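Local structure of HpcE (Thermus thermophilus, 1WZO) at residues B[186-189]-B[190-194]; B[230-233]-B[234-237]. The protein probably catalyses the isomerisation of 2-hydroxyhepta-2,4-diene-1,7-dioate in the breakdown of aromatic compounds. All blocks are in the same frame, centred on the assembly; numbering follows the deposited sequence.

Overall arrangement
Both interactions are local turns of the chain inside the fumarylacetoacetate hydrolase C-terminal region, and they come in series: interaction 1 is complete before interaction 2 begins. Their centres lie about 18 Å apart and their nearest atoms about 8 Å apart, without touching. Interaction 1 is the bend that leads from strand 178-184 into helix 192-200; interaction 2 is the turn from strand 227-232 back into strand 237-244. These three strands belong to one mixed sheet, in which 170-175 stands between 178-184 and 227-232. One contact thus takes the chain off the outermost strand on one side of this sheet within the chain into a helix, while the other joins two neighbouring strands within it.

Interaction 1 (B[186-189]-B[190-194]); sequences SRML and YSVAE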
ATOM      1  N   SER B 186     -26.375  -8.963  22.380  1.00 26.32           N
ATOM      2  CA  SER B 186     -27.501  -8.111  22.738  1.00 26.55           C
ATOM      3  C   SER B 186     -27.212  -7.402  24.053  1.00 26.49           C
ATOM      4  O   SER B 186     -27.887  -6.438  24.408  1.00 28.85           O
ATOM      5  CB  SER B 186     -28.783  -8.941  22.873  1.00 26.38           C
ATOM      6  OG  SER B 186     -28.609  -9.980  23.817  1.00 26.43           O
ATOM      7  N   ARG B 187     -26.199  -7.880  24.766  1.00 26.22           N
ATOM      8  CA  ARG B 187     -25.823  -7.304  26.052  1.00 26.52           C
ATOM      9  C   ARG B 187     -24.790  -6.180  25.938  1.00 25.72           C
ATOM     10  O   ARG B 187     -24.278  -5.690  26.943  1.00 24.87           O
ATOM     11  CB  ARG B 187     -25.315  -8.412  26.973  1.00 30.29           C
ATOM     12  CG  ARG B 187     -26.368  -9.486  27.219  1.00 34.75           C
ATOM     13  CD  ARG B 187     -25.771 -10.762  27.774  1.00 38.93           C
ATOM     14  NE  ARG B 187     -26.764 -11.833  27.808  1.00 43.54           N
ATOM     15  CZ  ARG B 187     -26.486 -13.110  28.051  1.00 44.79           C
ATOM     16  NH1 ARG B 187     -25.236 -13.489  28.286  1.00 44.99           N
ATOM     17  NH2 ARG B 187     -27.461 -14.009  28.057  1.00 46.25           N
ATOM     18  N   MET B 188     -24.491  -5.776  24.709  1.00 25.14           N
ATOM     19  CA  MET B 188     -23.552  -4.678  24.471  1.00 25.12           C
ATOM     20  C   MET B 188     -24.118  -3.413  25.110  1.00 25.14           C
ATOM     21  O   MET B 188     -25.300  -3.112  24.940  1.00 25.21           O
ATOM     22  CB  MET B 188     -23.398  -4.429  22.971  1.00 24.23           C
ATOM     23  CG  MET B 188     -22.128  -4.950  22.362  1.00 22.73           C
ATOM     24  SD  MET B 188     -21.984  -4.370  20.667  1.00 20.60           S
ATOM     25  CE  MET B 188     -21.637  -5.903  19.826  1.00 20.20           C
ATOM     26  N   LEU B 189     -23.288  -2.671  25.838  1.00 23.57           N
ATOM     27  CA  LEU B 189     -23.760  -1.442  26.468  1.00 23.63           C
ATOM     28  C   LEU B 189     -23.965  -0.394  25.387  1.00 23.52           C
ATOM     29  O   LEU B 189     -24.988   0.299  25.359  1.00 24.00           O
ATOM     30  CB  LEU B 189     -22.759  -0.967  27.519  1.00 25.21           C
ATOM     31  CG  LEU B 189     -22.607  -1.942  28.694  1.00 29.16           C
ATOM     32  CD1 LEU B 189     -21.603  -1.378  29.692  1.00 25.52           C
ATOM     33  CD2 LEU B 189     -23.964  -2.170  29.370  1.00 28.22           C
ATOM     34  N   TYR B 190     -22.980  -0.279  24.502  1.00 22.82           N
ATOM     35  CA  TYR B 190     -23.052   0.632  23.367  1.00 21.48           C
ATOM     36  C   TYR B 190     -23.115  -0.275  22.146  1.00 21.71           C
ATOM     37  O   TYR B 190     -22.264  -1.146  21.974  1.00 20.50           O
ATOM     38  CB  TYR B 190     -21.801   1.510  23.258  1.00 23.89           C
ATOM     39  CG  TYR B 190     -21.774   2.719  24.168  1.00 24.01           C
ATOM     40  CD1 TYR B 190     -21.170   2.662  25.423  1.00 25.43           C
ATOM     41  CD2 TYR B 190     -22.336   3.928  23.761  1.00 26.08           C
ATOM     42  CE1 TYR B 190     -21.125   3.787  26.250  1.00 25.74           C
ATOM     43  CE2 TYR B 190     -22.298   5.055  24.579  1.00 26.55           C
ATOM     44  CZ  TYR B 190     -21.691   4.975  25.819  1.00 24.66           C
ATOM     45  OH  TYR B 190     -21.645   6.090  26.621  1.00 28.32           O
ATOM     46  N   SER B 191     -24.116  -0.075  21.299  1.00 21.29           N
ATOM     47  CA  SER B 191     -24.267  -0.900  20.107  1.00 20.22           C
ATOM     48  C   SER B 191     -23.219  -0.555  19.058  1.00 20.18           C
ATOM     49  O   SER B 191     -22.528   0.462  19.159  1.00 18.33           O
ATOM     50  CB  SER B 191     -25.649  -0.695  19.497  1.00 19.06           C
ATOM     51  OG  SER B 191     -25.791   0.626  19.003  1.00 19.23           O
ATOM     52  N   VAL B 192     -23.108  -1.413  18.050  1.00 19.32           N
ATOM     53  CA  VAL B 192     -22.178  -1.181  16.960  1.00 18.96           C
ATOM     54  C   VAL B 192     -22.506   0.184  16.350  1.00 19.45           C
ATOM     55  O   VAL B 192     -21.614   1.006  16.111  1.00 18.01           O
ATOM     56  CB  VAL B 192     -22.323  -2.264  15.875  1.00 18.65           C
ATOM     57  CG1 VAL B 192     -21.480  -1.901  14.667  1.00 18.04           C
ATOM     58  CG2 VAL B 192     -21.919  -3.623  16.440  1.00 17.10           C
ATOM     59  N   ALA B 193     -23.791   0.427  16.107  1.00 18.22           N
ATOM     60  CA  ALA B 193     -24.228   1.698  15.530  1.00 17.43           C
ATOM     61  C   ALA B 193     -23.830   2.886  16.405  1.00 16.63           C
ATOM     62  O   ALA B 193     -23.345   3.890  15.903  1.00 16.64           O
ATOM     63  CB  ALA B 193     -25.741   1.690  15.317  1.00 17.89           C
ATOM     64  N   GLU B 194     -24.036   2.777  17.713  1.00 16.92           N
ATOM     65  CA  GLU B 194     -23.677   3.870  18.609  1.00 16.91           C
ATOM     66  C   GLU B 194     -22.165   4.099  18.659  1.00 17.09           C
ATOM     67  O   GLU B 194     -21.705   5.243  18.743  1.00 15.73           O
ATOM     68  CB  GLU B 194     -24.208   3.599  20.016  1.00 18.59           C
ATOM     69  CG  GLU B 194     -25.732   3.642  20.110  1.00 22.05           C
ATOM     70  CD  GLU B 194     -26.223   3.264  21.485  1.00 23.24           C
ATOM     71  OE1 GLU B 194     -25.852   2.172  21.957  1.00 21.74           O
ATOM     72  OE2 GLU B 194     -26.976   4.057  22.093  1.00 25.63           O
TER
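Met-188 is extended from CA through CB and CG to SD (chi2 -172°) and then bends at chi3 (-130°), which carries SD past the Tyr-190 carbonyl and CE on to Val-192. Val-192 meets it with CG2, the methyl set anti to its own carbonyl carbon, and the two side chains cross obliquely with CE and CG2 4.1 Å apart. On the way, Met-188 SD passes 3.5 Å from Tyr-190 O, so the thioether lies along the bend as well as against the first turn of the helix. That turn opens with a capping box. Ser-191, the N-cap of helix 192-200, accepts from Glu-194 N at its OG (3.1 Å), and Glu-194 OE1 in turn accepts from Ser-191 N at 2.9 Å in a nearly straight bond (172°) on the lone pair directed away from OE2. Arg-64 adds a salt bridge to the same OE1 and also binds Leu-189 O, tying the approach to the cap. With an alanine at Met-188, CG, SD and CE are gone, and a gap is likely to open between Val-192 CG2 and the bend. The Tyr-190 ring is held by partners outside the bend: OH hydrogen-bonds to Pro-65 O, and Arg-64 makes a cation-pi contact with it.

Interaction 2 (B[230-233]-B[234-237]); sequences LEIE and GLGA
The backbone reverses through a type II beta turn from Ile-232 to Leu-235, closed by Leu-235 N bonding to Ile-232 O at 2.8 Å, after which the chain runs back almost antiparallel, 167° from its first direction. Gly-234 takes the turn's positive phi (78°), where a CB would clash with Glu-233 O. Beneath the turn, Leu-235 brings CD1 to within 3.7 Å of Ile-232 CG2. With Ile-232 CG2 anti to its backbone N (CG1 at chi1 -62°), that methyl lies on the side where Leu-235 arrives; both side chains also pack on Ile-125 of strand 120-131. Farther along, Glu-231 lays its CG 3.5 Å from Ala-237 CB, the methyl lying alongside the aliphatic stem, while the carboxylate pairs with Arg-229. Main-chain CA-H...O contacts flank this pair, Ala-237 CA reaching Leu-230 O at 3.3 Å. Where the strands part, one water donates to Ile-232 O at 3.0 Å and to Gly-236 O at 2.8 Å, bridging the two carbonyls. Glu-231 and Ala-237 form an antiparallel non-hydrogen-bonded pair, and the whole is a beta hairpin joining neighbouring strands 227-232 and 237-244 through a type II turn with glycine at its third position, followed by Gly-236.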
ATOM      1  N   LEU B 230     -12.583 -19.710  19.226  1.00 23.12           N
ATOM      2  CA  LEU B 230     -13.649 -18.751  19.440  1.00 22.42           C
ATOM      3  C   LEU B 230     -14.682 -18.876  18.332  1.00 21.57           C
ATOM      4  O   LEU B 230     -14.340 -19.037  17.161  1.00 22.14           O
ATOM      5  CB  LEU B 230     -13.078 -17.327  19.477  1.00 21.96           C
ATOM      6  CG  LEU B 230     -12.491 -16.858  20.813  1.00 22.60           C
ATOM      7  CD1 LEU B 230     -11.507 -17.885  21.358  1.00 21.99           C
ATOM      8  CD2 LEU B 230     -11.813 -15.504  20.613  1.00 21.97           C
ATOM      9  N   GLU B 231     -15.950 -18.799  18.714  1.00 21.74           N
ATOM     10  CA  GLU B 231     -17.037 -18.911  17.755  1.00 22.28           C
ATOM     11  C   GLU B 231     -18.094 -17.845  17.981  1.00 20.51           C
ATOM     12  O   GLU B 231     -18.385 -17.469  19.114  1.00 22.66           O
ATOM     13  CB  GLU B 231     -17.683 -20.301  17.851  1.00 22.52           C
ATOM     14  CG  GLU B 231     -16.805 -21.439  17.350  1.00 26.35           C
ATOM     15  CD  GLU B 231     -17.443 -22.812  17.556  1.00 29.01           C
ATOM     16  OE1 GLU B 231     -18.668 -22.939  17.346  1.00 29.16           O
ATOM     17  OE2 GLU B 231     -16.719 -23.760  17.919  1.00 28.52           O
ATOM     18  N   ILE B 232     -18.641 -17.337  16.885  1.00 20.89           N
ATOM     19  CA  ILE B 232     -19.697 -16.345  16.943  1.00 21.24           C
ATOM     20  C   ILE B 232     -20.741 -16.783  15.929  1.00 21.09           C
ATOM     21  O   ILE B 232     -20.407 -17.182  14.811  1.00 20.78           O
ATOM     22  CB  ILE B 232     -19.210 -14.928  16.579  1.00 19.17           C
ATOM     23  CG1 ILE B 232     -18.153 -14.459  17.588  1.00 20.68           C
ATOM     24  CG2 ILE B 232     -20.388 -13.965  16.587  1.00 18.24           C
ATOM     25  CD1 ILE B 232     -17.729 -12.999  17.403  1.00 21.71           C
ATOM     26  N   GLU B 233     -22.001 -16.712  16.336  1.00 21.96           N
ATOM     27  CA  GLU B 233     -23.122 -17.113  15.500  1.00 23.00           C
ATOM     28  C   GLU B 233     -22.980 -16.691  14.040  1.00 23.41           C
ATOM     29  O   GLU B 233     -22.951 -15.497  13.730  1.00 24.63           O
ATOM     30  CB  GLU B 233     -24.415 -16.536  16.083  1.00 24.26           C
ATOM     31  CG  GLU B 233     -25.690 -17.182  15.542  1.00 25.79           C
ATOM     32  CD  GLU B 233     -26.940 -16.625  16.195  1.00 26.36           C
ATOM     33  OE1 GLU B 233     -26.821 -15.978  17.259  1.00 23.64           O
ATOM     34  OE2 GLU B 233     -28.045 -16.846  15.650  1.00 29.08           O
ATOM     35  N   GLY B 234     -22.881 -17.678  13.151  1.00 22.27           N
ATOM     36  CA  GLY B 234     -22.770 -17.411  11.728  1.00 22.15           C
ATOM     37  C   GLY B 234     -21.420 -16.976  11.175  1.00 22.78           C
ATOM     38  O   GLY B 234     -21.280 -16.811   9.963  1.00 22.77           O
ATOM     39  N   LEU B 235     -20.421 -16.805  12.032  1.00 22.35           N
ATOM     40  CA  LEU B 235     -19.110 -16.351  11.562  1.00 23.58           C
ATOM     41  C   LEU B 235     -18.019 -17.424  11.552  1.00 24.02           C
ATOM     42  O   LEU B 235     -16.853 -17.130  11.271  1.00 23.36           O
ATOM     43  CB  LEU B 235     -18.647 -15.154  12.404  1.00 21.65           C
ATOM     44  CG  LEU B 235     -19.663 -14.013  12.575  1.00 21.02           C
ATOM     45  CD1 LEU B 235     -19.030 -12.877  13.375  1.00 19.00           C
ATOM     46  CD2 LEU B 235     -20.126 -13.509  11.218  1.00 18.51           C
ATOM     47  N   GLY B 236     -18.393 -18.663  11.856  1.00 22.71           N
ATOM     48  CA  GLY B 236     -17.418 -19.739  11.861  1.00 21.61           C
ATOM     49  C   GLY B 236     -16.665 -19.888  13.168  1.00 21.41           C
ATOM     50  O   GLY B 236     -17.162 -19.519  14.234  1.00 20.43           O
ATOM     51  N   ALA B 237     -15.452 -20.427  13.087  1.00 20.32           N
ATOM     52  CA  ALA B 237     -14.632 -20.638  14.270  1.00 21.37           C
ATOM     53  C   ALA B 237     -13.181 -20.222  14.028  1.00 21.85           C
ATOM     54  O   ALA B 237     -12.567 -20.610  13.028  1.00 22.43           O
ATOM     55  CB  ALA B 237     -14.696 -22.112  14.699  1.00 20.72           C
TER
HETATM   56  O   HOH W   1     -19.955 -20.035  14.023  1.00 40.02           O